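Local coordinates for protein mitochondrial import inner membrane translocase subunit TIM21 (Saccharomyces cerevisiae, PDB 2CIU) that helps hold the TOM and TIM23 preprotein translocases in close contact during import of transit peptide-containing proteins across the mitochondrial inner membrane, at residues A[15-29]-A[76-88]. Sequence-based numbering, arbitrary orientation.
Sequences VSMVEKNKDIRSLLQ and FHVESKKKIALVH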
loop_
_atom_site.group_PDB
_atom_site.type_symbol
_atom_site.label_atom_id
_atom_site.label_comp_id
_atom_site.label_asym_id
_atom_site.label_seq_id
_atom_site.Cartn_x
_atom_site.Cartn_y
_atom_site.Cartn_z
ATOM N N VAL A 15 -3.617 2.393 4.113
ATOM C CA VAL A 15 -3.097 1.577 5.197
ATOM C C VAL A 15 -4.247 0.941 5.974
ATOM O O VAL A 15 -4.117 -0.169 6.495
ATOM C CB VAL A 15 -2.173 2.408 6.131
ATOM C CG1 VAL A 15 -2.996 3.379 6.980
ATOM C CG2 VAL A 15 -1.347 1.477 6.993
ATOM N N SER A 16 -5.383 1.627 6.027
ATOM C CA SER A 16 -6.528 1.067 6.732
ATOM C C SER A 16 -7.045 -0.171 6.017
ATOM O O SER A 16 -7.429 -1.152 6.655
ATOM C CB SER A 16 -7.627 2.116 6.874
ATOM O OG SER A 16 -7.188 3.154 7.731
ATOM N N MET A 17 -7.042 -0.145 4.685
ATOM C CA MET A 17 -7.486 -1.295 3.905
ATOM C C MET A 17 -6.571 -2.494 4.125
ATOM O O MET A 17 -7.021 -3.629 4.249
ATOM C CB MET A 17 -7.467 -0.974 2.417
ATOM C CG MET A 17 -8.450 0.058 1.961
ATOM S SD MET A 17 -8.114 0.384 0.219
ATOM C CE MET A 17 -8.275 -1.235 -0.420
ATOM N N VAL A 18 -5.271 -2.233 4.137
ATOM C CA VAL A 18 -4.284 -3.280 4.324
ATOM C C VAL A 18 -4.411 -3.940 5.689
ATOM O O VAL A 18 -4.416 -5.163 5.807
ATOM C CB VAL A 18 -2.866 -2.698 4.178
ATOM C CG1 VAL A 18 -1.818 -3.776 4.444
ATOM C CG2 VAL A 18 -2.709 -2.093 2.790
ATOM N N GLU A 19 -4.510 -3.102 6.711
ATOM C CA GLU A 19 -4.601 -3.555 8.092
ATOM C C GLU A 19 -5.830 -4.405 8.380
ATOM O O GLU A 19 -5.776 -5.324 9.198
ATOM C CB GLU A 19 -4.588 -2.340 9.018
ATOM C CG GLU A 19 -4.748 -2.657 10.486
ATOM C CD GLU A 19 -4.850 -1.403 11.310
ATOM O OE1 GLU A 19 -5.763 -0.593 11.040
ATOM O OE2 GLU A 19 -4.018 -1.224 12.223
ATOM N N LYS A 20 -6.936 -4.103 7.708
ATOM C CA LYS A 20 -8.175 -4.845 7.931
ATOM C C LYS A 20 -8.312 -6.088 7.063
ATOM O O LYS A 20 -9.253 -6.863 7.222
ATOM C CB LYS A 20 -9.385 -3.931 7.703
ATOM N N ASN A 21 -7.368 -6.298 6.150
ATOM C CA ASN A 21 -7.449 -7.452 5.269
ATOM C C ASN A 21 -6.934 -8.723 5.933
ATOM O O ASN A 21 -5.745 -8.838 6.232
ATOM C CB ASN A 21 -6.665 -7.181 3.981
ATOM C CG ASN A 21 -6.798 -8.301 2.984
ATOM O OD1 ASN A 21 -6.222 -9.372 3.153
ATOM N ND2 ASN A 21 -7.578 -8.062 1.932
ATOM N N LYS A 22 -7.835 -9.678 6.154
ATOM C CA LYS A 22 -7.476 -10.943 6.789
ATOM C C LYS A 22 -6.305 -11.673 6.138
ATOM O O LYS A 22 -5.409 -12.166 6.830
ATOM C CB LYS A 22 -8.691 -11.878 6.832
ATOM N N ASP A 23 -6.311 -11.757 4.811
ATOM C CA ASP A 23 -5.228 -12.441 4.110
ATOM C C ASP A 23 -3.886 -11.761 4.335
ATOM O O ASP A 23 -2.880 -12.436 4.537
ATOM C CB ASP A 23 -5.507 -12.512 2.605
ATOM C CG ASP A 23 -6.560 -13.550 2.250
ATOM O OD1 ASP A 23 -6.585 -14.622 2.891
ATOM O OD2 ASP A 23 -7.351 -13.305 1.317
ATOM N N ILE A 24 -3.871 -10.433 4.293
ATOM C CA ILE A 24 -2.629 -9.690 4.497
ATOM C C ILE A 24 -2.128 -9.880 5.927
ATOM O O ILE A 24 -0.927 -10.065 6.156
ATOM C CB ILE A 24 -2.805 -8.176 4.231
ATOM C CG1 ILE A 24 -3.195 -7.937 2.768
ATOM C CG2 ILE A 24 -1.506 -7.443 4.554
ATOM C CD1 ILE A 24 -2.174 -8.451 1.787
ATOM N N ARG A 25 -3.048 -9.848 6.888
ATOM C CA ARG A 25 -2.644 -10.040 8.277
ATOM C C ARG A 25 -2.008 -11.417 8.436
ATOM O O ARG A 25 -1.075 -11.590 9.210
ATOM C CB ARG A 25 -3.844 -9.903 9.220
ATOM C CG ARG A 25 -4.430 -8.502 9.276
ATOM C CD ARG A 25 -5.436 -8.370 10.424
ATOM N NE ARG A 25 -4.771 -8.371 11.724
ATOM C CZ ARG A 25 -4.220 -7.302 12.287
ATOM N NH1 ARG A 25 -4.252 -6.126 11.673
ATOM N NH2 ARG A 25 -3.628 -7.405 13.471
ATOM N N SER A 26 -2.512 -12.394 7.689
ATOM C CA SER A 26 -1.970 -13.741 7.749
ATOM C C SER A 26 -0.570 -13.769 7.141
ATOM O O SER A 26 0.323 -14.428 7.668
ATOM C CB SER A 26 -2.886 -14.714 7.001
ATOM O OG SER A 26 -2.391 -16.038 7.081
ATOM N N LEU A 27 -0.382 -13.057 6.028
ATOM C CA LEU A 27 0.928 -13.009 5.388
ATOM C C LEU A 27 1.947 -12.336 6.303
ATOM O O LEU A 27 3.130 -12.670 6.284
ATOM C CB LEU A 27 0.854 -12.247 4.052
ATOM C CG LEU A 27 -0.025 -12.861 2.955
ATOM C CD1 LEU A 27 0.020 -11.967 1.709
ATOM C CD2 LEU A 27 0.454 -14.260 2.628
ATOM N N LEU A 28 1.483 -11.386 7.110
ATOM C CA LEU A 28 2.359 -10.675 8.033
ATOM C C LEU A 28 2.560 -11.474 9.318
ATOM O O LEU A 28 3.331 -11.072 10.182
ATOM C CB LEU A 28 1.771 -9.307 8.376
ATOM C CG LEU A 28 1.826 -8.232 7.288
ATOM C CD1 LEU A 28 0.962 -7.049 7.705
ATOM C CD2 LEU A 28 3.269 -7.802 7.061
ATOM N N GLN A 29 1.867 -12.602 9.412
ATOM C CA GLN A 29 1.955 -13.473 10.575
ATOM C C GLN A 29 1.628 -12.698 11.846
ATOM O O GLN A 29 2.349 -12.780 12.847
ATOM C CB GLN A 29 3.351 -14.094 10.659
ATOM C CG GLN A 29 3.640 -15.046 9.500
ATOM C CD GLN A 29 5.027 -15.642 9.555
ATOM O OE1 GLN A 29 5.534 -15.966 10.632
ATOM N NE2 GLN A 29 5.648 -15.813 8.387
ATOM N N PHE A 76 4.534 2.489 0.775
ATOM C CA PHE A 76 4.734 2.582 2.216
ATOM C C PHE A 76 4.836 1.174 2.777
ATOM O O PHE A 76 4.666 0.197 2.054
ATOM C CB PHE A 76 3.602 3.387 2.895
ATOM C CG PHE A 76 2.237 2.780 2.761
ATOM C CD1 PHE A 76 1.782 1.825 3.675
ATOM C CD2 PHE A 76 1.390 3.176 1.732
ATOM C CE1 PHE A 76 0.502 1.286 3.559
ATOM C CE2 PHE A 76 0.112 2.641 1.611
ATOM C CZ PHE A 76 -0.337 1.694 2.527
ATOM N N HIS A 77 5.142 1.057 4.062
ATOM C CA HIS A 77 5.274 -0.256 4.650
ATOM C C HIS A 77 4.329 -0.449 5.805
ATOM O O HIS A 77 3.890 0.519 6.414
ATOM C CB HIS A 77 6.687 -0.475 5.197
ATOM C CG HIS A 77 7.750 -0.533 4.144
ATOM N ND1 HIS A 77 8.418 0.584 3.691
ATOM C CD2 HIS A 77 8.271 -1.584 3.468
ATOM C CE1 HIS A 77 9.310 0.220 2.782
ATOM N NE2 HIS A 77 9.241 -1.089 2.632
ATOM N N VAL A 78 4.039 -1.716 6.084
ATOM C CA VAL A 78 3.213 -2.111 7.219
ATOM C C VAL A 78 4.051 -3.203 7.869
ATOM O O VAL A 78 4.468 -4.165 7.217
ATOM C CB VAL A 78 1.831 -2.650 6.797
ATOM C CG1 VAL A 78 1.081 -3.174 8.029
ATOM C CG2 VAL A 78 1.018 -1.530 6.139
ATOM N N GLU A 79 4.315 -3.039 9.160
ATOM C CA GLU A 79 5.170 -3.963 9.883
ATOM C C GLU A 79 4.526 -4.650 11.077
ATOM O O GLU A 79 3.871 -3.998 11.887
ATOM C CB GLU A 79 6.412 -3.211 10.377
ATOM C CG GLU A 79 7.342 -4.069 11.237
ATOM C CD GLU A 79 8.531 -3.316 11.800
ATOM O OE1 GLU A 79 9.284 -3.922 12.589
ATOM O OE2 GLU A 79 8.732 -2.129 11.471
ATOM N N SER A 80 4.711 -5.963 11.165
ATOM C CA SER A 80 4.220 -6.734 12.313
ATOM C C SER A 80 5.486 -7.119 13.065
ATOM O O SER A 80 6.591 -6.824 12.617
ATOM C CB SER A 80 3.494 -8.007 11.872
ATOM O OG SER A 80 4.393 -8.918 11.257
ATOM N N LYS A 81 5.339 -7.778 14.209
ATOM C CA LYS A 81 6.517 -8.191 14.965
ATOM C C LYS A 81 7.366 -9.215 14.194
ATOM O O LYS A 81 8.527 -9.451 14.533
ATOM C CB LYS A 81 6.093 -8.803 16.306
ATOM C CG LYS A 81 5.432 -7.821 17.257
ATOM C CD LYS A 81 4.811 -8.557 18.439
ATOM C CE LYS A 81 3.959 -7.624 19.286
ATOM N NZ LYS A 81 3.125 -8.386 20.257
ATOM N N LYS A 82 6.794 -9.818 13.156
ATOM C CA LYS A 82 7.525 -10.829 12.401
ATOM C C LYS A 82 7.854 -10.503 10.947
ATOM O O LYS A 82 8.793 -11.073 10.392
ATOM C CB LYS A 82 6.762 -12.154 12.435
ATOM C CG LYS A 82 6.389 -12.604 13.837
ATOM C CD LYS A 82 5.885 -14.032 13.870
ATOM C CE LYS A 82 7.039 -15.013 13.737
ATOM N NZ LYS A 82 6.655 -16.389 14.162
ATOM N N LYS A 83 7.102 -9.596 10.337
ATOM C CA LYS A 83 7.322 -9.288 8.922
ATOM C C LYS A 83 7.111 -7.827 8.550
ATOM O O LYS A 83 6.438 -7.076 9.252
ATOM C CB LYS A 83 6.359 -10.125 8.076
ATOM C CG LYS A 83 6.421 -11.624 8.305
ATOM C CD LYS A 83 7.700 -12.245 7.766
ATOM C CE LYS A 83 7.720 -12.262 6.251
ATOM N NZ LYS A 83 8.880 -13.049 5.736
ATOM N N ILE A 84 7.694 -7.425 7.423
ATOM C CA ILE A 84 7.504 -6.076 6.922
ATOM C C ILE A 84 6.983 -6.209 5.495
ATOM O O ILE A 84 7.573 -6.919 4.674
ATOM C CB ILE A 84 8.811 -5.269 6.908
ATOM C CG1 ILE A 84 9.268 -5.002 8.342
ATOM C CG2 ILE A 84 8.601 -3.950 6.173
ATOM C CD1 ILE A 84 10.564 -4.214 8.441
ATOM N N ALA A 85 5.865 -5.552 5.210
ATOM C CA ALA A 85 5.293 -5.597 3.870
ATOM C C ALA A 85 5.551 -4.269 3.176
ATOM O O ALA A 85 5.666 -3.232 3.824
ATOM C CB ALA A 85 3.778 -5.846 3.947
ATOM N N LEU A 86 5.686 -4.320 1.852
ATOM C CA LEU A 86 5.827 -3.115 1.055
ATOM C C LEU A 86 4.490 -3.006 0.337
ATOM O O LEU A 86 4.042 -3.964 -0.279
ATOM C CB LEU A 86 6.961 -3.251 0.031
ATOM C CG LEU A 86 7.062 -2.107 -0.992
ATOM C CD1 LEU A 86 7.199 -0.757 -0.308
ATOM C CD2 LEU A 86 8.268 -2.360 -1.865
ATOM N N VAL A 87 3.845 -1.852 0.437
ATOM C CA VAL A 87 2.550 -1.630 -0.198
ATOM C C VAL A 87 2.740 -0.634 -1.325
ATOM O O VAL A 87 3.395 0.392 -1.148
ATOM C CB VAL A 87 1.521 -1.042 0.809
ATOM C CG1 VAL A 87 0.166 -0.851 0.144
ATOM C CG2 VAL A 87 1.393 -1.970 2.016
ATOM N N HIS A 88 2.188 -0.956 -2.492
ATOM C CA HIS A 88 2.274 -0.074 -3.647
ATOM C C HIS A 88 0.852 0.333 -4.010
ATOM O O HIS A 88 -0.029 -0.514 -4.110
ATOM C CB HIS A 88 2.892 -0.816 -4.837
ATOM C CG HIS A 88 2.747 -0.081 -6.133
ATOM N ND1 HIS A 88 3.648 0.873 -6.555
ATOM C CD2 HIS A 88 1.768 -0.115 -7.068
ATOM C CE1 HIS A 88 3.228 1.398 -7.692
ATOM N NE2 HIS A 88 2.091 0.816 -8.025
HETATM O O HOH W 1 4.652 -17.198 12.761
#
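Leu28 reaches both strands of the hairpin with its two branches: CD2 rests 3.7 Å from Ala85 CB, while CD1 touches Val78 CG1, the two side chains crossing at about a right angle. Val78 CG1 stands anti to the backbone N (chi1 174°), which turns CG2 to the helix, where it touches both Val15 CG2 and Val18 CG1, 4.0 Å from the latter. Val18 CG2 continues the apolar layer to Val87 CG1, and Val15 CB lies 3.9 Å from CE1 of the Phe76 ring, which is lined on one face by Val87 CB. This is the intermembrane-space domain of Tim21, whose family belongs to the NTF2 clan; here helices 6-20 and 22-27 pack against its curved antiparallel sheet. Where helix 22-27 ends in a Schellman motif at Gln29, Ser80 OG donates to Leu28 O at 2.6 Å, and the same OG accepts from Lys82 N and Lys83 N in an ST turn and ST motif. Were Ser80 an alanine, Leu28 O would probably lose this donor and the amides of Lys82 and Lys83 their shared acceptor. Beyond Ser80 the contact opens toward solvent: the extended Gln29 chain crosses Lys82, and a water bridges Gln29 OE1 to Lys82 NZ, 2.6 Å from each, while the bent Lys83 chain leads NZ off to Pro110 O.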